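Local structure of probable aminotransferase (Pseudomonas aeruginosa, 5YKT) at residues T137-A142 with P293-G298; I258-T263 with D280-G285. The protein belongs to the class-III aminotransferases, enzymes dependent on pyridoxal phosphate, and holds 4'-deoxy-4'-aminopyridoxal-5'-phosphate in a pocket completed by the second subunit. The protein carries 1 engineered substitution. All coordinates share one frame; numbering follows the deposited sequence.

Contact 1 of 2, residues T137-A142 with P293-G298. With PMP (4'-deoxy-4'-aminopyridoxal-5'-phosphate), chain C.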
ATOM      1  N   THR A 137      -0.441  -2.041   4.299  1.00 12.78           N
ATOM      2  CA  THR A 137       0.184  -2.619   3.117  1.00 13.45           C
ATOM      3  C   THR A 137       1.501  -1.946   2.721  1.00 14.93           C
ATOM      4  O   THR A 137       2.113  -2.352   1.739  1.00 13.32           O
ATOM      5  CB  THR A 137      -0.777  -2.667   1.921  1.00 13.01           C
ATOM      6  OG1 THR A 137      -1.276  -1.361   1.641  1.00 14.74           O
ATOM      7  CG2 THR A 137      -1.961  -3.588   2.220  1.00 15.44           C
ATOM      8  N   SER A 138       1.946  -0.943   3.484  1.00 13.53           N
ATOM      9  CA  SER A 138       3.234  -0.301   3.217  1.00 13.22           C
ATOM     10  C   SER A 138       3.679   0.568   4.388  1.00 14.35           C
ATOM     11  O   SER A 138       2.856   1.064   5.162  1.00 13.01           O
ATOM     12  CB  SER A 138       3.177   0.581   1.976  1.00 15.22           C
ATOM     13  OG  SER A 138       2.377   1.734   2.208  1.00 13.80           O
ATOM     14  N   ALA A 139       4.982   0.789   4.475  1.00 13.49           N
ATOM     15  CA  ALA A 139       5.508   1.706   5.482  1.00 12.86           C
ATOM     16  C   ALA A 139       4.985   3.122   5.265  1.00 12.49           C
ATOM     17  O   ALA A 139       4.703   3.831   6.227  1.00 12.33           O
ATOM     18  CB  ALA A 139       7.030   1.702   5.485  1.00 13.95           C
ATOM     19  N   THR A 140       4.834   3.539   4.006  1.00 12.94           N
ATOM     20  CA  THR A 140       4.212   4.833   3.714  1.00 12.60           C
ATOM     21  C   THR A 140       2.866   4.945   4.415  1.00 11.93           C
ATOM     22  O   THR A 140       2.587   5.946   5.111  1.00 12.79           O
ATOM     23  CB  THR A 140       4.008   5.055   2.207  1.00 15.16           C
ATOM     24  OG1 THR A 140       5.285   5.204   1.545  1.00 13.45           O
ATOM     25  CG2 THR A 140       3.147   6.267   1.954  1.00 15.70           C
ATOM     26  N   ASP A 141       2.033   3.921   4.240  1.00 11.97           N
ATOM     27  CA  ASP A 141       0.705   3.970   4.829  1.00 13.35           C
ATOM     28  C   ASP A 141       0.748   3.944   6.346  1.00 13.86           C
ATOM     29  O   ASP A 141      -0.036   4.635   6.989  1.00 13.49           O
ATOM     30  CB  ASP A 141      -0.156   2.818   4.315  1.00 14.39           C
ATOM     31  CG  ASP A 141      -0.639   3.034   2.920  1.00 17.92           C
ATOM     32  OD1 ASP A 141      -0.370   4.106   2.309  1.00 16.72           O
ATOM     33  OD2 ASP A 141      -1.305   2.114   2.426  1.00 20.75           O
ATOM     34  N   ALA A 142       1.662   3.166   6.930  1.00 13.60           N
ATOM     35  CA  ALA A 142       1.801   3.201   8.385  1.00 12.11           C
ATOM     36  C   ALA A 142       2.094   4.633   8.843  1.00 13.47           C
ATOM     37  O   ALA A 142       1.462   5.149   9.769  1.00 14.16           O
ATOM     38  CB  ALA A 142       2.887   2.244   8.871  1.00 14.93           C
ATOM     39  N   PRO A 293       3.709  -6.914   0.140  1.00 13.75           N
ATOM     40  CA  PRO A 293       3.662  -5.533   0.634  1.00 12.58           C
ATOM     41  C   PRO A 293       2.992  -5.473   2.001  1.00 14.47           C
ATOM     42  O   PRO A 293       1.848  -5.945   2.166  1.00 15.20           O
ATOM     43  CB  PRO A 293       2.856  -4.809  -0.437  1.00 14.90           C
ATOM     44  CG  PRO A 293       3.125  -5.588  -1.699  1.00 15.65           C
ATOM     45  CD  PRO A 293       3.226  -7.015  -1.259  1.00 16.53           C
ATOM     46  N   SER A 294       3.712  -4.928   2.978  0.67 14.56           N
ATOM     47  CA  SER A 294       3.265  -4.951   4.366  0.67 13.52           C
ATOM     48  C   SER A 294       4.014  -3.930   5.188  0.67 14.44           C
ATOM     49  O   SER A 294       5.092  -3.501   4.816  0.67 15.77           O
ATOM     50  CB  SER A 294       3.526  -6.307   5.025  0.67 15.05           C
ATOM     51  OG  SER A 294       3.092  -7.415   4.291  0.67 15.89           O
ATOM     52  N   ALA A 295       3.431  -3.581   6.324  1.00 12.17           N
ATOM     53  CA  ALA A 295       4.135  -2.855   7.367  1.00 12.32           C
ATOM     54  C   ALA A 295       3.352  -3.038   8.634  1.00 13.49           C
ATOM     55  O   ALA A 295       2.171  -3.418   8.594  1.00 13.59           O
ATOM     56  CB  ALA A 295       4.255  -1.375   7.041  1.00 13.53           C
ATOM     57  N   VAL A 296       4.017  -2.791   9.752  1.00 13.31           N
ATOM     58  CA  VAL A 296       3.350  -2.722  11.045  1.00 13.10           C
ATOM     59  C   VAL A 296       3.639  -1.394  11.690  1.00 14.51           C
ATOM     60  O   VAL A 296       4.676  -0.764  11.431  1.00 14.76           O
ATOM     61  CB  VAL A 296       3.747  -3.857  11.990  1.00 15.41           C
ATOM     62  CG1 VAL A 296       3.286  -5.185  11.423  1.00 18.76           C
ATOM     63  CG2 VAL A 296       5.244  -3.863  12.289  1.00 17.41           C
ATOM     64  N   TRP A 297       2.723  -0.963  12.544  1.00 13.67           N
ATOM     65  CA  TRP A 297       3.006   0.130  13.428  1.00 13.90           C
ATOM     66  C   TRP A 297       2.469  -0.197  14.796  1.00 13.76           C
ATOM     67  O   TRP A 297       1.459  -0.896  14.927  1.00 15.83           O
ATOM     68  CB  TRP A 297       2.493   1.470  12.930  1.00 13.88           C
ATOM     69  CG  TRP A 297       1.034   1.633  12.771  1.00 13.64           C
ATOM     70  CD1 TRP A 297       0.294   1.406  11.656  1.00 15.18           C
ATOM     71  CD2 TRP A 297       0.124   2.091  13.777  1.00 15.92           C
ATOM     72  NE1 TRP A 297      -1.022   1.713  11.892  1.00 17.38           N
ATOM     73  CE2 TRP A 297      -1.150   2.128  13.192  1.00 18.02           C
ATOM     74  CE3 TRP A 297       0.270   2.471  15.129  1.00 16.26           C
ATOM     75  CZ2 TRP A 297      -2.289   2.526  13.899  1.00 17.22           C
ATOM     76  CZ3 TRP A 297      -0.858   2.887  15.826  1.00 20.29           C
ATOM     77  CH2 TRP A 297      -2.122   2.904  15.211  1.00 20.72           C
ATOM     78  N   GLY A 298       3.192   0.288  15.799  1.00 14.39           N
ATOM     79  CA  GLY A 298       2.829   0.060  17.179  1.00 14.48           C
ATOM     80  C   GLY A 298       2.810   1.328  17.982  1.00 16.37           C
ATOM     81  O   GLY A 298       3.395   2.314  17.575  1.00 15.84           O
TER
HETATM   82  N1  PMP C 501      10.408   4.877   5.759  1.00 13.14           N
HETATM   83  C2  PMP C 501      11.712   4.805   5.417  1.00 16.58           C
HETATM   84  C2A PMP C 501      12.799   5.147   6.400  1.00 14.00           C
HETATM   85  C3  PMP C 501      12.075   4.340   4.074  1.00 14.94           C
HETATM   86  O3  PMP C 501      13.367   4.250   3.683  1.00 17.59           O
HETATM   87  C4  PMP C 501      11.021   3.999   3.112  1.00 13.96           C
HETATM   88  C4A PMP C 501      11.404   3.533   1.736  1.00 16.99           C
HETATM   89  N4A PMP C 501      12.354   2.433   1.839  1.00 23.39           N
HETATM   90  C5  PMP C 501       9.635   4.126   3.603  1.00 12.71           C
HETATM   91  C6  PMP C 501       9.411   4.574   4.898  1.00 12.30           C
HETATM   92  C5A PMP C 501       8.474   3.833   2.684  1.00 15.43           C
HETATM   93  O4P PMP C 501       8.393   2.448   2.375  1.00 15.75           O
HETATM   94  P   PMP C 501       7.474   2.046   1.120  1.00 15.31           P
HETATM   95  O1P PMP C 501       8.126   2.568  -0.111  1.00 15.15           O
HETATM   96  O2P PMP C 501       6.123   2.653   1.450  1.00 14.58           O
HETATM   97  O3P PMP C 501       7.489   0.546   1.165  1.00 15.15           O
HETATM   98  O   HOH W   1       6.677  -1.130   3.162  1.00 16.81           O

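Contact 2 of 2, residues I258-T263 with D280-G285. With PMP (4'-deoxy-4'-aminopyridoxal-5'-phosphate), chain C.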
ATOM      1  N   ILE A 258       9.045   6.805  15.590  1.00 15.43           N
ATOM      2  CA  ILE A 258      10.349   6.296  15.150  1.00 13.77           C
ATOM      3  C   ILE A 258      10.108   5.312  13.990  1.00 15.84           C
ATOM      4  O   ILE A 258       9.490   4.257  14.165  1.00 16.31           O
ATOM      5  CB  ILE A 258      11.098   5.645  16.313  1.00 15.22           C
ATOM      6  CG1 ILE A 258      11.359   6.667  17.443  1.00 20.98           C
ATOM      7  CG2 ILE A 258      12.394   5.016  15.840  1.00 17.46           C
ATOM      8  CD1 ILE A 258      12.278   7.795  17.062  1.00 25.23           C
ATOM      9  N   ASP A 259      10.659   5.647  12.826  1.00 14.05           N
ATOM     10  CA  ASP A 259      10.496   4.865  11.598  1.00 16.33           C
ATOM     11  C   ASP A 259      11.753   4.016  11.382  1.00 14.29           C
ATOM     12  O   ASP A 259      12.832   4.558  11.062  1.00 16.20           O
ATOM     13  CB  ASP A 259      10.261   5.829  10.441  1.00 15.90           C
ATOM     14  CG  ASP A 259      10.067   5.147   9.098  1.00 14.43           C
ATOM     15  OD1 ASP A 259      10.257   3.912   8.971  1.00 15.04           O
ATOM     16  OD2 ASP A 259       9.735   5.877   8.136  1.00 15.56           O
ATOM     17  N   GLU A 260      11.605   2.704  11.573  1.00 14.69           N
ATOM     18  CA  GLU A 260      12.708   1.751  11.527  1.00 14.36           C
ATOM     19  C   GLU A 260      12.723   0.895  10.259  1.00 16.86           C
ATOM     20  O   GLU A 260      13.374  -0.152  10.211  1.00 16.24           O
ATOM     21  CB  GLU A 260      12.688   0.874  12.778  1.00 15.87           C
ATOM     22  CG  GLU A 260      12.981   1.680  14.039  1.00 18.74           C
ATOM     23  CD  GLU A 260      14.167   1.163  14.833  1.00 20.96           C
ATOM     24  OE1 GLU A 260      15.146   0.675  14.222  1.00 20.77           O
ATOM     25  OE2 GLU A 260      14.136   1.310  16.065  1.00 21.53           O
ATOM     26  N   THR A 261      12.057   1.380   9.221  1.00 15.78           N
ATOM     27  CA  THR A 261      11.992   0.682   7.945  1.00 15.27           C
ATOM     28  C   THR A 261      13.376   0.261   7.432  1.00 16.21           C
ATOM     29  O   THR A 261      13.501  -0.839   6.887  1.00 15.89           O
ATOM     30  CB  THR A 261      11.237   1.551   6.926  1.00 17.85           C
ATOM     31  OG1 THR A 261       9.887   1.692   7.389  1.00 16.84           O
ATOM     32  CG2 THR A 261      11.206   0.933   5.528  1.00 18.17           C
ATOM     33  N   HIS A 262      14.373   1.127   7.590  1.00 15.83           N
ATOM     34  CA  HIS A 262      15.771   0.769   7.324  1.00 15.98           C
ATOM     35  C   HIS A 262      16.597   0.421   8.553  1.00 17.61           C
ATOM     36  O   HIS A 262      17.469  -0.469   8.488  1.00 17.88           O
ATOM     37  CB  HIS A 262      16.497   1.893   6.574  1.00 15.09           C
ATOM     38  CG  HIS A 262      16.142   1.979   5.132  1.00 16.86           C
ATOM     39  ND1 HIS A 262      16.522   3.047   4.351  1.00 17.67           N
ATOM     40  CD2 HIS A 262      15.515   1.111   4.310  1.00 18.98           C
ATOM     41  CE1 HIS A 262      16.095   2.846   3.115  1.00 19.94           C
ATOM     42  NE2 HIS A 262      15.471   1.682   3.067  1.00 21.84           N
ATOM     43  N   THR A 263      16.386   1.132   9.657  1.00 16.65           N
ATOM     44  CA  THR A 263      17.229   0.970  10.836  1.00 16.67           C
ATOM     45  C   THR A 263      16.991  -0.358  11.573  1.00 16.55           C
ATOM     46  O   THR A 263      17.746  -0.687  12.479  1.00 16.40           O
ATOM     47  CB  THR A 263      17.146   2.169  11.787  1.00 18.30           C
ATOM     48  OG1 THR A 263      15.798   2.365  12.193  1.00 17.12           O
ATOM     49  CG2 THR A 263      17.674   3.412  11.130  1.00 17.67           C
ATOM     50  N   ASP A 280       6.881   6.738  21.096  1.00 17.90           N
ATOM     51  CA  ASP A 280       5.413   6.702  21.281  1.00 18.22           C
ATOM     52  C   ASP A 280       4.766   5.839  20.217  1.00 18.00           C
ATOM     53  O   ASP A 280       3.810   5.136  20.498  1.00 17.21           O
ATOM     54  CB  ASP A 280       4.817   8.104  21.240  1.00 15.92           C
ATOM     55  CG  ASP A 280       5.321   8.960  22.354  1.00 20.86           C
ATOM     56  OD1 ASP A 280       5.346   8.475  23.512  1.00 23.52           O
ATOM     57  OD2 ASP A 280       5.743  10.114  22.088  1.00 18.49           O
ATOM     58  N   PHE A 281       5.294   5.919  18.996  1.00 14.88           N
ATOM     59  CA  PHE A 281       4.871   5.092  17.874  1.00 16.04           C
ATOM     60  C   PHE A 281       6.119   4.528  17.203  1.00 15.01           C
ATOM     61  O   PHE A 281       7.148   5.191  17.161  1.00 16.25           O
ATOM     62  CB  PHE A 281       4.095   5.894  16.841  1.00 15.02           C
ATOM     63  CG  PHE A 281       2.783   6.434  17.329  1.00 14.97           C
ATOM     64  CD1 PHE A 281       2.714   7.657  17.966  1.00 16.36           C
ATOM     65  CD2 PHE A 281       1.609   5.733  17.080  1.00 15.57           C
ATOM     66  CE1 PHE A 281       1.488   8.154  18.391  1.00 20.39           C
ATOM     67  CE2 PHE A 281       0.371   6.244  17.492  1.00 17.58           C
ATOM     68  CZ  PHE A 281       0.329   7.444  18.152  1.00 19.04           C
ATOM     69  N   PHE A 282       5.989   3.340  16.653  1.00 14.94           N
ATOM     70  CA  PHE A 282       7.081   2.613  16.019  1.00 14.24           C
ATOM     71  C   PHE A 282       6.583   2.089  14.695  1.00 15.29           C
ATOM     72  O   PHE A 282       5.554   1.440  14.666  1.00 16.77           O
ATOM     73  CB  PHE A 282       7.506   1.469  16.933  1.00 15.51           C
ATOM     74  CG  PHE A 282       8.625   0.628  16.410  1.00 16.18           C
ATOM     75  CD1 PHE A 282       8.364  -0.477  15.597  1.00 17.06           C
ATOM     76  CD2 PHE A 282       9.932   0.853  16.831  1.00 19.06           C
ATOM     77  CE1 PHE A 282       9.396  -1.274  15.141  1.00 17.46           C
ATOM     78  CE2 PHE A 282      10.959   0.028  16.402  1.00 22.54           C
ATOM     79  CZ  PHE A 282      10.689  -1.031  15.556  1.00 19.91           C
ATOM     80  N   VAL A 283       7.304   2.364  13.606  1.00 14.41           N
ATOM     81  CA  VAL A 283       6.882   1.971  12.250  1.00 14.42           C
ATOM     82  C   VAL A 283       7.939   1.043  11.646  1.00 13.55           C
ATOM     83  O   VAL A 283       9.128   1.336  11.707  1.00 16.07           O
ATOM     84  CB  VAL A 283       6.658   3.203  11.349  1.00 15.97           C
ATOM     85  CG1 VAL A 283       6.445   2.800   9.885  1.00 15.36           C
ATOM     86  CG2 VAL A 283       5.468   4.003  11.848  1.00 16.68           C
ATOM     87  N   LEU A 284       7.504  -0.072  11.063  1.00 14.19           N
ATOM     88  CA  LEU A 284       8.411  -0.990  10.385  1.00 13.78           C
ATOM     89  C   LEU A 284       7.790  -1.499   9.102  1.00 17.26           C
ATOM     90  O   LEU A 284       6.707  -2.038   9.128  1.00 18.16           O
ATOM     91  CB  LEU A 284       8.744  -2.136  11.325  1.00 16.12           C
ATOM     92  CG  LEU A 284       9.676  -3.215  10.793  1.00 19.01           C
ATOM     93  CD1 LEU A 284      10.993  -2.656  10.276  1.00 17.85           C
ATOM     94  CD2 LEU A 284       9.912  -4.240  11.889  1.00 22.49           C
ATOM     95  N   GLY A 285       8.511  -1.390   7.987  1.00 19.08           N
ATOM     96  CA  GLY A 285       8.041  -1.797   6.661  1.00 21.90           C
ATOM     97  C   GLY A 285       8.178  -3.255   6.237  1.00 30.09           C
ATOM     98  O   GLY A 285       8.194  -4.176   7.061  1.00 29.37           O
TER
HETATM   99  N1  PMP C 501      10.408   4.877   5.759  1.00 13.14           N
HETATM  100  C2  PMP C 501      11.712   4.805   5.417  1.00 16.58           C
HETATM  101  C2A PMP C 501      12.799   5.147   6.400  1.00 14.00           C
HETATM  102  C3  PMP C 501      12.075   4.340   4.074  1.00 14.94           C
HETATM  103  O3  PMP C 501      13.367   4.250   3.683  1.00 17.59           O
HETATM  104  C4  PMP C 501      11.021   3.999   3.112  1.00 13.96           C
HETATM  105  C4A PMP C 501      11.404   3.533   1.736  1.00 16.99           C
HETATM  106  N4A PMP C 501      12.354   2.433   1.839  1.00 23.39           N
HETATM  107  C5  PMP C 501       9.635   4.126   3.603  1.00 12.71           C
HETATM  108  C6  PMP C 501       9.411   4.574   4.898  1.00 12.30           C
HETATM  109  C5A PMP C 501       8.474   3.833   2.684  1.00 15.43           C
HETATM  110  O4P PMP C 501       8.393   2.448   2.375  1.00 15.75           O
HETATM  111  P   PMP C 501       7.474   2.046   1.120  1.00 15.31           P
HETATM  112  O1P PMP C 501       8.126   2.568  -0.111  1.00 15.15           O
HETATM  113  O2P PMP C 501       6.123   2.653   1.450  1.00 14.58           O
HETATM  114  O3P PMP C 501       7.489   0.546   1.165  1.00 15.15           O

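Contact 1 of 2, residues T137-A142 with P293-G298
Ala295 sets its methyl group under the first turn of helix 139-154, and this packing is the centre of the contact. Its CB is 3.3 Å from Ser138 C and 4.3 Å from Ala142 CB; the small methyls of Ala295, Ala139 and Ala142 let the helix start come close to the strand. One step along, Ala142 CB meets Trp297 CD1 at 3.9 Å, approaching the indole obliquely. Trp297 CB points toward the helix, and with CG between the backbone N and the carbonyl carbon (chi1 63°) CD1 is the ring atom nearest Ala142 CB. At the loop end, Pro293 packs its CB against Thr137 O.

No direct hydrogen bond joins the two segments; the polar link is a water. It accepts from Ala139 N, donates to PMP O3P and reaches Ser294 O by a longer bond of 3.3 Å, so the loop leading into the strand and the helix start share it with the phosphate.

The remaining hydrogen bonds order the helix start. Ser138 is the N-cap: its OG, short enough to fold back, accepts from Asp141 N at 3.0 Å and 160°. Thr140, in this first turn, brings two donors to one oxygen: its N (3.0 Å) and its OG1 (2.7 Å) both bind PMP O2P, with Ser169 N a further partner of OG1. Thr328 of the second subunit also binds PMP. A helix N-terminus facing a phosphate, where the helix dipole would favour the negative charge, is typical of the phosphate-binding site of fold-type I pyridoxal-phosphate enzymes.

Contact 2 of 2, residues I258-T263 with D280-G285
One side of the PMP pocket is built on a pair of parallel strands, in which Asp259 lies beside Val283 and Ile258 beside Phe282. Three backbone hydrogen bonds hold them: Ile258 N to Phe281 O (2.9 Å, 174°), Val283 N to Ile258 O, and Glu260 N to Val283 O (2.8 Å). The last continues the pairing as the chain turns into the pocket.

Asp259 shares its face of the sheet with Val283. With CG anti to the backbone N (chi1 -180°), its carboxylate reaches the pyridine end of PMP, and OD2 stands 2.7 Å from N1; His167 and Asn143 bind the same oxygen. OD1 accepts twice from Thr261: the hydroxyl donates to the syn lone pair, while the backbone N comes nearly along the C-O axis, and this second bond makes an Asx turn. A carboxylate gripped at both oxygens has little freedom to rotate. Thr261 CB then lies 3.6 Å from PMP C2, and the His262 ring presents one face to PMP O3.

The strands belong to a beta-alpha-beta unit, with helix 270-275 between them, in the seven-stranded sheet of the fold-type I family. Glu260 ties that unit together on the side of Phe282. Its OE2 approaches Phe282 CE2 (3.4 Å) obliquely, the carboxylate and ring planes 49° apart, and accepts from Ser272 N at the helix; OE1 accepts from Tyr271 N and from Thr263 OG1, which comes from above the carboxylate plane. Phe282, whose ring stacks on Phe128, touches Glu260 CG through CE2. Leu284 CD1 reaches Glu260 O at 3.5 Å, while Gly285, without a side chain, leaves Thr261 CG2 room beside the strand end.

How the contacts relate
Both contacts are buried in the core and both reach one sheet, contact 2 nested inside the chain loop that contact 1 closes. They meet where strands 281-284 and 295-299 pair, with Val296 N on Leu284 O and Gly298 N on Phe282 O as probable hydrogen bonds. Contact 1 lays a helix start over a strand, so methyl packing and a bridging water join its segments; contact 2 joins neighbouring strands, so direct backbone bonds do. Their share of PMP differs accordingly: contact 1 holds the phosphate, contact 2 the pyridine end. Ala139 CB packs against Thr261 OG1, a second point where the two contacts touch.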